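Competence damage-inducible protein A (Klebsiella pneumoniae subsp. pneumoniae MGH 78578, PDB 5V01) is of unknown function but belongs to the CinA family, whose C-terminal domain acts in some bacterial relatives as a nicotinamide mononucleotide deamidase. Local coordinates at residues A47-A52 with A56-G61; T60-F65 with L100-A105. One frame throughout, in Å; residues are numbered along the deposited sequence.

Interaction 1 (A47-A52 with A56-G61); sequences ALCAQA and AFYDTG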
ATOM      1  N   ALA A  47       4.096  -7.370   0.716  1.00 10.92           N
ATOM      2  CA  ALA A  47       4.563  -8.700   0.367  1.00 11.60           C
ATOM      3  C   ALA A  47       5.075  -8.760  -1.066  1.00 11.87           C
ATOM      4  O   ALA A  47       6.135  -9.331  -1.365  1.00 13.64           O
ATOM      5  CB  ALA A  47       3.469  -9.721   0.593  1.00 13.37           C
ATOM      6  N   LEU A  48       4.285  -8.195  -1.964  1.00 11.53           N
ATOM      7  CA  LEU A  48       4.654  -8.190  -3.382  1.00 12.81           C
ATOM      8  C   LEU A  48       5.909  -7.365  -3.688  1.00 13.87           C
ATOM      9  O   LEU A  48       6.681  -7.695  -4.612  1.00 14.56           O
ATOM     10  CB  LEU A  48       3.466  -7.742  -4.244  1.00 12.68           C
ATOM     11  CG  LEU A  48       2.282  -8.699  -4.151  1.00 13.40           C
ATOM     12  CD1 LEU A  48       0.970  -8.005  -4.503  1.00 13.86           C
ATOM     13  CD2 LEU A  48       2.497  -9.954  -4.979  1.00 13.36           C
ATOM     14  N   CYS A  49       6.094  -6.276  -2.945  1.00 13.38           N
ATOM     15  CA  CYS A  49       7.275  -5.431  -3.098  1.00 14.06           C
ATOM     16  C   CYS A  49       8.511  -5.978  -2.389  1.00 13.49           C
ATOM     17  O   CYS A  49       9.620  -5.606  -2.734  1.00 15.96           O
ATOM     18  CB  CYS A  49       6.976  -4.002  -2.664  1.00 13.62           C
ATOM     19  SG  CYS A  49       5.769  -3.172  -3.734  1.00 16.10           S
ATOM     20  N   ALA A  50       8.329  -6.852  -1.412  1.00 14.80           N
ATOM     21  CA  ALA A  50       9.473  -7.498  -0.758  1.00 14.89           C
ATOM     22  C   ALA A  50      10.064  -8.515  -1.713  1.00 16.11           C
ATOM     23  O   ALA A  50      11.223  -8.779  -1.679  1.00 19.65           O
ATOM     24  CB  ALA A  50       9.067  -8.137   0.536  1.00 16.92           C
ATOM     25  N   GLN A  51       9.229  -9.084  -2.574  1.00 16.77           N
ATOM     26  CA  GLN A  51       9.681 -10.039  -3.602  1.00 19.40           C
ATOM     27  C   GLN A  51      10.713  -9.390  -4.550  1.00 21.75           C
ATOM     28  O   GLN A  51      10.525  -8.256  -4.956  1.00 26.55           O
ATOM     29  CB  GLN A  51       8.429 -10.451  -4.399  1.00 22.14           C
ATOM     30  CG  GLN A  51       8.573 -11.494  -5.462  1.00 21.18           C
ATOM     31  CD  GLN A  51       9.261 -12.736  -4.982  1.00 19.64           C
ATOM     32  OE1 GLN A  51       8.976 -13.252  -3.888  1.00 20.04           O
ATOM     33  NE2 GLN A  51      10.208 -13.212  -5.785  1.00 23.68           N
ATOM     34  N   ALA A  52      11.784 -10.096  -4.899  1.00 27.21           N
ATOM     35  CA  ALA A  52      13.007  -9.484  -5.495  1.00 31.28           C
ATOM     36  C   ALA A  52      12.907  -8.767  -6.854  1.00 34.65           C
ATOM     37  O   ALA A  52      13.689  -7.836  -7.155  1.00 38.94           O
ATOM     38  CB  ALA A  52      14.085 -10.544  -5.614  1.00 31.06           C
ATOM     39  N   ALA A  56       9.073  -6.467 -12.477  1.00 17.63           N
ATOM     40  CA  ALA A  56       8.770  -7.370 -13.581  1.00 17.04           C
ATOM     41  C   ALA A  56       7.302  -7.814 -13.622  1.00 15.76           C
ATOM     42  O   ALA A  56       6.856  -8.374 -14.641  1.00 18.43           O
ATOM     43  CB  ALA A  56       9.681  -8.586 -13.527  1.00 18.15           C
ATOM     44  N   PHE A  57       6.561  -7.599 -12.530  1.00 13.93           N
ATOM     45  CA  PHE A  57       5.153  -8.036 -12.482  1.00 14.44           C
ATOM     46  C   PHE A  57       4.167  -7.136 -11.748  1.00 13.00           C
ATOM     47  O   PHE A  57       2.980  -7.418 -11.740  1.00 13.73           O
ATOM     48  CB  PHE A  57       5.046  -9.453 -11.897  1.00 14.88           C
ATOM     49  CG  PHE A  57       5.479  -9.547 -10.467  1.00 14.34           C
ATOM     50  CD1 PHE A  57       4.584  -9.329  -9.432  1.00 13.42           C
ATOM     51  CD2 PHE A  57       6.813  -9.782 -10.154  1.00 14.86           C
ATOM     52  CE1 PHE A  57       5.015  -9.398  -8.111  1.00 15.08           C
ATOM     53  CE2 PHE A  57       7.234  -9.859  -8.852  1.00 16.56           C
ATOM     54  CZ  PHE A  57       6.343  -9.637  -7.825  1.00 16.59           C
ATOM     55  N   TYR A  58       4.637  -6.065 -11.116  1.00 14.34           N
ATOM     56  CA  TYR A  58       3.783  -5.250 -10.230  1.00 13.67           C
ATOM     57  C   TYR A  58       4.314  -3.853 -10.170  1.00 14.74           C
ATOM     58  O   TYR A  58       5.530  -3.644 -10.022  1.00 17.66           O
ATOM     59  CB  TYR A  58       3.821  -5.836  -8.813  1.00 14.26           C
ATOM     60  CG  TYR A  58       2.999  -5.095  -7.760  1.00 12.57           C
ATOM     61  CD1 TYR A  58       3.550  -4.091  -6.986  1.00 13.22           C
ATOM     62  CD2 TYR A  58       1.691  -5.440  -7.526  1.00 13.43           C
ATOM     63  CE1 TYR A  58       2.800  -3.438  -6.024  1.00 13.44           C
ATOM     64  CE2 TYR A  58       0.938  -4.817  -6.577  1.00 13.40           C
ATOM     65  CZ  TYR A  58       1.482  -3.804  -5.820  1.00 12.10           C
ATOM     66  OH  TYR A  58       0.731  -3.199  -4.840  1.00 11.99           O
ATOM     67  N   ASP A  59       3.428  -2.878 -10.254  1.00 13.91           N
ATOM     68  CA  ASP A  59       3.885  -1.539  -9.922  1.00 16.48           C
ATOM     69  C   ASP A  59       2.931  -0.615  -9.218  1.00 13.24           C
ATOM     70  O   ASP A  59       3.415   0.387  -8.748  1.00 12.88           O
ATOM     71  CB  ASP A  59       4.470  -0.861 -11.146  1.00 20.82           C
ATOM     72  CG  ASP A  59       3.496  -0.774 -12.271  1.00 20.62           C
ATOM     73  OD1 ASP A  59       2.364  -0.367 -12.018  1.00 19.41           O
ATOM     74  OD2 ASP A  59       3.877  -1.100 -13.418  1.00 28.44           O
ATOM     75  N   THR A  60       1.649  -0.967  -9.071  1.00 11.64           N
ATOM     76  CA  THR A  60       0.690  -0.085  -8.426  1.00 11.49           C
ATOM     77  C   THR A  60      -0.141  -0.794  -7.363  1.00 10.16           C
ATOM     78  O   THR A  60      -0.753  -1.829  -7.634  1.00 11.14           O
ATOM     79  CB  THR A  60      -0.243   0.521  -9.482  1.00 14.82           C
ATOM     80  OG1 THR A  60       0.532   1.260 -10.438  1.00 16.97           O
ATOM     81  CG2 THR A  60      -1.294   1.460  -8.869  1.00 17.04           C
ATOM     82  N   GLY A  61      -0.190  -0.202  -6.182  1.00  9.84           N
ATOM     83  CA  GLY A  61      -1.115  -0.586  -5.146  1.00  9.79           C
ATOM     84  C   GLY A  61      -1.730   0.639  -4.517  1.00  9.33           C
ATOM     85  O   GLY A  61      -1.101   1.685  -4.442  1.00  9.99           O
TER

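Interaction 2 (T60-F65 with L100-A105); sequences TGVVTF and LALAGA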
ATOM      1  N   THR A  60       1.649  -0.967  -9.071  1.00 11.64           N
ATOM      2  CA  THR A  60       0.690  -0.085  -8.426  1.00 11.49           C
ATOM      3  C   THR A  60      -0.141  -0.794  -7.363  1.00 10.16           C
ATOM      4  O   THR A  60      -0.753  -1.829  -7.634  1.00 11.14           O
ATOM      5  CB  THR A  60      -0.243   0.521  -9.482  1.00 14.82           C
ATOM      6  OG1 THR A  60       0.532   1.260 -10.438  1.00 16.97           O
ATOM      7  CG2 THR A  60      -1.294   1.460  -8.869  1.00 17.04           C
ATOM      8  N   GLY A  61      -0.190  -0.202  -6.182  1.00  9.84           N
ATOM      9  CA  GLY A  61      -1.115  -0.586  -5.146  1.00  9.79           C
ATOM     10  C   GLY A  61      -1.730   0.639  -4.517  1.00  9.33           C
ATOM     11  O   GLY A  61      -1.101   1.685  -4.442  1.00  9.99           O
ATOM     12  N   VAL A  62      -2.937   0.483  -4.010  1.00  8.35           N
ATOM     13  CA  VAL A  62      -3.552   1.512  -3.200  1.00  8.88           C
ATOM     14  C   VAL A  62      -4.064   0.972  -1.888  1.00  8.73           C
ATOM     15  O   VAL A  62      -4.401  -0.219  -1.775  1.00  9.10           O
ATOM     16  CB  VAL A  62      -4.679   2.277  -3.932  1.00  9.35           C
ATOM     17  CG1 VAL A  62      -4.171   2.847  -5.245  1.00 10.42           C
ATOM     18  CG2 VAL A  62      -5.909   1.396  -4.176  1.00 10.40           C
ATOM     19  N   VAL A  63      -4.120   1.869  -0.902  1.00  8.34           N
ATOM     20  CA  VAL A  63      -4.730   1.626   0.389  1.00  8.20           C
ATOM     21  C   VAL A  63      -5.807   2.691   0.531  1.00  8.65           C
ATOM     22  O   VAL A  63      -5.519   3.887   0.531  1.00 10.40           O
ATOM     23  CB  VAL A  63      -3.698   1.727   1.518  1.00  9.12           C
ATOM     24  CG1 VAL A  63      -4.362   1.497   2.861  1.00 11.73           C
ATOM     25  CG2 VAL A  63      -2.609   0.727   1.278  1.00 10.30           C
ATOM     26  N   THR A  64      -7.059   2.236   0.615  1.00  9.89           N
ATOM     27  CA  THR A  64      -8.241   3.120   0.678  1.00 10.36           C
ATOM     28  C   THR A  64      -9.015   2.693   1.909  1.00 10.35           C
ATOM     29  O   THR A  64      -9.816   1.760   1.851  1.00 12.05           O
ATOM     30  CB  THR A  64      -9.099   3.001  -0.594  1.00 11.37           C
ATOM     31  OG1 THR A  64      -9.415   1.634  -0.849  1.00 12.14           O
ATOM     32  CG2 THR A  64      -8.363   3.567  -1.788  1.00 12.37           C
ATOM     33  N   PHE A  65      -8.696   3.309   3.050  1.00 10.45           N
ATOM     34  CA  PHE A  65      -9.103   2.804   4.377  1.00 11.29           C
ATOM     35  C   PHE A  65     -10.535   3.163   4.794  1.00 13.50           C
ATOM     36  O   PHE A  65     -11.065   2.560   5.718  1.00 16.19           O
ATOM     37  CB  PHE A  65      -8.064   3.255   5.419  1.00 12.39           C
ATOM     38  CG  PHE A  65      -8.006   2.412   6.649  1.00 13.46           C
ATOM     39  CD1 PHE A  65      -7.361   1.186   6.609  1.00 14.52           C
ATOM     40  CD2 PHE A  65      -8.555   2.852   7.859  1.00 16.16           C
ATOM     41  CE1 PHE A  65      -7.285   0.391   7.737  1.00 18.33           C
ATOM     42  CE2 PHE A  65      -8.480   2.058   8.992  1.00 18.56           C
ATOM     43  CZ  PHE A  65      -7.840   0.825   8.927  1.00 21.20           C
ATOM     44  N   LEU A 100      -7.899  -2.157 -11.360  1.00 13.20           N
ATOM     45  CA  LEU A 100      -7.483  -2.748 -12.637  1.00 13.83           C
ATOM     46  C   LEU A 100      -7.370  -1.640 -13.693  1.00 14.02           C
ATOM     47  O   LEU A 100      -6.384  -1.597 -14.430  1.00 16.55           O
ATOM     48  CB  LEU A 100      -8.474  -3.820 -13.096  1.00 14.85           C
ATOM     49  CG  LEU A 100      -8.035  -4.700 -14.252  1.00 16.85           C
ATOM     50  CD1 LEU A 100      -7.085  -5.775 -13.767  1.00 18.96           C
ATOM     51  CD2 LEU A 100      -9.252  -5.336 -14.920  1.00 18.69           C
ATOM     52  N   ALA A 101      -8.382  -0.758 -13.751  1.00 16.04           N
ATOM     53  CA  ALA A 101      -8.413   0.347 -14.711  1.00 17.94           C
ATOM     54  C   ALA A 101      -7.284   1.351 -14.452  1.00 16.66           C
ATOM     55  O   ALA A 101      -6.600   1.758 -15.390  1.00 20.17           O
ATOM     56  CB  ALA A 101      -9.760   1.044 -14.680  1.00 20.01           C
ATOM     57  N   LEU A 102      -7.099   1.763 -13.196  1.00 14.70           N
ATOM     58  CA  LEU A 102      -6.065   2.730 -12.871  1.00 15.25           C
ATOM     59  C   LEU A 102      -4.679   2.219 -13.248  1.00 16.08           C
ATOM     60  O   LEU A 102      -3.885   2.955 -13.848  1.00 21.14           O
ATOM     61  CB  LEU A 102      -6.138   3.075 -11.392  1.00 15.13           C
ATOM     62  CG  LEU A 102      -5.095   4.061 -10.837  1.00 15.71           C
ATOM     63  CD1 LEU A 102      -5.179   5.435 -11.504  1.00 17.51           C
ATOM     64  CD2 LEU A 102      -5.240   4.261  -9.335  1.00 17.61           C
ATOM     65  N   ALA A 103      -4.376   0.975 -12.871  1.00 14.27           N
ATOM     66  CA  ALA A 103      -3.050   0.384 -13.114  1.00 16.36           C
ATOM     67  C   ALA A 103      -2.820  -0.134 -14.539  1.00 16.86           C
ATOM     68  O   ALA A 103      -1.689  -0.360 -14.930  1.00 21.20           O
ATOM     69  CB  ALA A 103      -2.788  -0.726 -12.108  1.00 17.75           C
ATOM     70  N   GLY A 104      -3.888  -0.363 -15.306  1.00 17.53           N
ATOM     71  CA  GLY A 104      -3.751  -0.977 -16.635  1.00 19.46           C
ATOM     72  C   GLY A 104      -3.217  -2.400 -16.566  1.00 19.89           C
ATOM     73  O   GLY A 104      -2.562  -2.879 -17.492  1.00 23.95           O
ATOM     74  N   ALA A 105      -3.513  -3.064 -15.455  1.00 17.56           N
ATOM     75  CA  ALA A 105      -2.971  -4.372 -15.148  1.00 17.54           C
ATOM     76  C   ALA A 105      -3.833  -5.477 -15.758  1.00 17.47           C
ATOM     77  O   ALA A 105      -4.924  -5.239 -16.262  1.00 19.20           O
ATOM     78  CB  ALA A 105      -2.899  -4.540 -13.638  1.00 17.08           C
TER

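Interaction 1 (A47-A52 with A56-G61)
Leu48 CB, on the last turn of helix 43-50, sits over the middle of one face of the Tyr58 ring, and its branch CD1 reaches Tyr58 CE2 at 3.8 Å. The two side chains cross at about a right angle. Tyr58 reaches the helix because its chi1 of 179° sets CG opposite the backbone N, and the backbone N of Thr60 lies against the other face of the ring, offset toward the rim. The OH of the buried Tyr58 is hydrogen-bonded to Thr35 OG1. On the other branch, Leu48 CD2 meets Phe57 CE1 at 4.1 Å. Helix and strand 58-64 are successive elements of a beta-alpha-beta unit begun by strand 33-37, and Leu33 and Thr35 of that strand also touch Leu48. Cys49 SG stands 4.8 Å from the centroid of the Tyr58 ring, an oblique sulfur-aromatic contact; Phe65 of the second subunit packs on Cys49. Packing is less enclosed where the helix ends. Partly exposed Gln51 brings its aliphatic CG to 3.7 Å from Phe57 CZ, while its chain bends at chi2 (51°) and leads the amide away from the ring; its side chain also touches His16 and Thr19 of helix 15-29.

Interaction 2 (T60-F65 with L100-A105)
Strand 58-64, an outermost strand of the sheet within the chain, is covered here by the C-terminal turn of helix 89-103, with Thr60 against Ala103 and Val62 against Leu102. The closest approach is Thr60 CB to Ala103 CB, 3.9 Å. The Thr60 methyl CG2 is slightly farther from the same alanine carbon, at 4.2 Å. Thr60 meets the helix with its carbon atoms because a chi1 of -59° puts CG2 anti to the backbone N, while OG1 stands beside that N and is hydrogen-bonded to Asp59 OD1. The small alanine side chain lets helix and strand come close, with the CA atoms of Thr60 and Ala103 6.0 Å apart. Two residues along the strand, Val62 points to the same side, and its CG1 faces Leu102 CD2 at a looser 4.5 Å. Leu102 spans this wider separation with a side chain extended out to CD2 (chi1 178°). The layering is that of an alpha/beta sandwich, in which helices cover a mixed sheet; helix 43-50 packs against this same strand from the other side. Ile99, one turn earlier in helix 89-103, touches both Thr60 and Val62 and extends the apolar patch, while Ala103 also rests on Thr34 of the adjacent strand 33-37. The outer edge of strand 58-64 is taken by the second subunit: Gly61, Val62 and Val63 pair antiparallel with a strand of that chain, continuing the sheet across the interface. Leu102, partly exposed at the border of the contact, also packs on Asn72 of the second subunit.

Overall arrangement
Interactions 1 and 2 share strand 58-64, overlapping at Thr60 and Gly61, and their centres lie 12 Å apart. Tyr58 points toward helix 43-50, whereas Thr60 and Val62 point toward helix 89-103; the non-extended backbone at Asp59 lets Tyr58 and Thr60 face opposite ways, and the strand is packed between helices on opposite faces of the sheet. Interaction 1 is mostly buried and buries 245 Å², both sides summed, with aromatic rings against leucine, a cysteine sulfur and the aliphatic part of a glutamine. Interaction 2, 124 Å² summed likewise, is partly buried and made by aliphatic carbons alone, including those of a threonine. Neither has a hydrogen bond across its segments. Both touch the second subunit.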